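Adenosine monophosphate-protein transferase (Bartonella henselae str. Houston-1, PDB 5NH2) transfers AMP from ATP to tyrosine or threonine residues of host target proteins through its Fic domain, a modification that serves virulence. Local coordinates at residues F153-G156 with N157-Q161. Numbering follows the deposited sequence.
Sequences FREG and NGRTQ. With MG (magnesium ion), chain C.
Asn157 grips the backbone of Phe153 with both ends of its side-chain amide, within the Fic motif HPFREGNGR, which runs from the loop after helix 133-150 into the first turn of helix 157-171. Its OD1 accepts from Phe153 N at 2.6 Å, in the carbonyl plane and on a lone pair, while ND2 donates to Phe153 O at 2.8 Å. The second bond is nearly straight (N-H...O 165°), yet the donor stands well above the plane of the Phe153 carbonyl. With CG anti to its own carbonyl carbon (chi1 -66°), the amide reaches back over the loop, and the two bonds fix its rotation. Gly156, the N-cap residue, has positive phi (84°), and a CB there would jam against Glu155 O. Its carbonyl O accepts from Thr160 N and Thr160 OG1, which approach from opposite faces of the carbonyl plane. The methyl CG2 of Thr160 instead meets Phe153 CE2 at 4.0 Å, and the same ring stacks with His64 of helix 57-68. Residues Glu155 to Arg159 bind ATP, and a magnesium ion sits between the Glu155 and Arg159 side chains. Glu155, bent at chi2, binds the metal through OE2 at 2.4 Å; the ion also lies in the Arg159 guanidinium plane, at its edge, 3.2 Å from NH2 but not bonded to it.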
ATOM      1  N   PHE A 153      -5.213  14.262   3.317  1.00 27.71           N
ATOM      2  CA  PHE A 153      -4.900  14.290   4.747  1.00 33.46           C
ATOM      3  C   PHE A 153      -3.546  14.945   5.006  1.00 32.12           C
ATOM      4  O   PHE A 153      -2.683  15.003   4.130  1.00 35.11           O
ATOM      5  CB  PHE A 153      -4.922  12.890   5.398  1.00 32.27           C
ATOM      6  CG  PHE A 153      -6.246  12.197   5.268  1.00 34.52           C
ATOM      7  CD1 PHE A 153      -7.267  12.470   6.158  1.00 31.82           C
ATOM      8  CD2 PHE A 153      -6.480  11.306   4.218  1.00 24.40           C
ATOM      9  CE1 PHE A 153      -8.503  11.863   6.031  1.00 30.94           C
ATOM     10  CE2 PHE A 153      -7.725  10.696   4.070  1.00 37.06           C
ATOM     11  CZ  PHE A 153      -8.745  10.964   4.973  1.00 35.76           C
ATOM     12  N   ARG A 154      -3.409  15.512   6.211  1.00 33.12           N
ATOM     13  CA  ARG A 154      -2.133  16.068   6.648  1.00 35.88           C
ATOM     14  C   ARG A 154      -1.020  15.019   6.654  1.00 40.67           C
ATOM     15  O   ARG A 154       0.127  15.328   6.292  1.00 37.69           O
ATOM     16  CB  ARG A 154      -2.291  16.697   8.034  1.00 34.90           C
ATOM     17  CG  ARG A 154      -0.984  17.137   8.619  1.00 30.38           C
ATOM     18  CD  ARG A 154      -0.307  18.130   7.702  1.00 39.77           C
ATOM     19  NE  ARG A 154       0.922  18.678   8.270  1.00 36.53           N
ATOM     20  CZ  ARG A 154       2.128  18.155   8.067  1.00 43.36           C
ATOM     21  NH1 ARG A 154       2.263  17.064   7.324  1.00 37.67           N
ATOM     22  NH2 ARG A 154       3.205  18.721   8.607  1.00 48.42           N
ATOM     23  N   GLU A 155      -1.326  13.789   7.103  1.00 37.55           N
ATOM     24  CA  GLU A 155      -0.401  12.656   7.078  1.00 26.71           C
ATOM     25  C   GLU A 155      -1.202  11.335   7.073  1.00 34.56           C
ATOM     26  O   GLU A 155      -2.364  11.296   7.500  1.00 30.62           O
ATOM     27  CB  GLU A 155       0.562  12.740   8.269  1.00 36.67           C
ATOM     28  CG  GLU A 155       1.568  11.590   8.389  1.00 54.48           C
ATOM     29  CD  GLU A 155       2.804  11.763   7.521  1.00 63.27           C
ATOM     30  OE1 GLU A 155       3.468  12.822   7.641  1.00 54.88           O
ATOM     31  OE2 GLU A 155       3.109  10.831   6.731  1.00 73.95           O
ATOM     32  N   GLY A 156      -0.568  10.254   6.565  1.00 25.41           N
ATOM     33  CA  GLY A 156      -1.221   8.972   6.395  1.00 24.85           C
ATOM     34  C   GLY A 156      -2.042   8.771   5.111  1.00 35.14           C
ATOM     35  O   GLY A 156      -2.967   7.930   5.098  1.00 36.81           O
ATOM     36  N   ASN A 157      -1.718   9.483   4.024  1.00 26.01           N
ATOM     37  CA  ASN A 157      -2.521   9.393   2.792  1.00 30.25           C
ATOM     38  C   ASN A 157      -2.335   8.058   2.066  1.00 25.62           C
ATOM     39  O   ASN A 157      -3.316   7.406   1.659  1.00 30.54           O
ATOM     40  CB  ASN A 157      -2.181  10.566   1.868  1.00 31.17           C
ATOM     41  CG  ASN A 157      -2.602  11.897   2.470  1.00 35.47           C
ATOM     42  OD1 ASN A 157      -3.784  12.254   2.405  1.00 36.53           O
ATOM     43  ND2 ASN A 157      -1.651  12.604   3.125  1.00 35.59           N
ATOM     44  N   GLY A 158      -1.099   7.610   1.919  1.00 24.64           N
ATOM     45  CA  GLY A 158      -0.888   6.349   1.222  1.00 28.87           C
ATOM     46  C   GLY A 158      -1.558   5.180   1.916  1.00 30.27           C
ATOM     47  O   GLY A 158      -2.206   4.353   1.255  1.00 29.82           O
ATOM     48  N   ARG A 159      -1.444   5.115   3.267  1.00 26.05           N
ATOM     49  CA  ARG A 159      -1.939   3.952   4.012  1.00 30.31           C
ATOM     50  C   ARG A 159      -3.461   3.882   3.979  1.00 33.32           C
ATOM     51  O   ARG A 159      -4.041   2.799   3.757  1.00 28.64           O
ATOM     52  CB  ARG A 159      -1.415   3.989   5.446  1.00 25.00           C
ATOM     53  CG  ARG A 159       0.019   3.500   5.536  1.00 35.82           C
ATOM     54  CD  ARG A 159       0.634   3.686   6.938  1.00 38.06           C
ATOM     55  NE  ARG A 159       1.158   5.025   7.108  1.00 37.39           N
ATOM     56  CZ  ARG A 159       1.617   5.528   8.246  1.00 42.07           C
ATOM     57  NH1 ARG A 159       1.621   4.815   9.391  1.00 48.58           N
ATOM     58  NH2 ARG A 159       2.070   6.764   8.228  1.00 36.81           N
ATOM     59  N   THR A 160      -4.118   5.051   4.110  1.00 32.30           N
ATOM     60  CA  THR A 160      -5.576   5.132   4.043  1.00 32.16           C
ATOM     61  C   THR A 160      -6.108   4.795   2.646  1.00 33.56           C
ATOM     62  O   THR A 160      -7.075   4.021   2.491  1.00 28.10           O
ATOM     63  CB  THR A 160      -5.994   6.532   4.443  1.00 27.55           C
ATOM     64  OG1 THR A 160      -5.524   6.778   5.772  1.00 30.65           O
ATOM     65  CG2 THR A 160      -7.481   6.668   4.358  1.00 23.90           C
ATOM     66  N   GLN A 161      -5.491   5.379   1.621  1.00 32.76           N
ATOM     67  CA  GLN A 161      -5.890   5.107   0.238  1.00 39.19           C
ATOM     68  C   GLN A 161      -5.737   3.623  -0.117  1.00 35.83           C
ATOM     69  O   GLN A 161      -6.631   3.019  -0.746  1.00 30.96           O
ATOM     70  CB  GLN A 161      -5.051   5.973  -0.706  1.00 40.16           C
ATOM     71  CG  GLN A 161      -5.137   5.572  -2.144  1.00 43.50           C
ATOM     72  CD  GLN A 161      -4.117   6.304  -3.005  1.00 53.17           C
ATOM     73  OE1 GLN A 161      -3.002   6.622  -2.554  1.00 56.69           O
ATOM     74  NE2 GLN A 161      -4.483   6.560  -4.253  1.00 46.88           N
TER
HETATM   75 MG    MG C 500       2.514   8.709   5.711  1.00 62.18          MG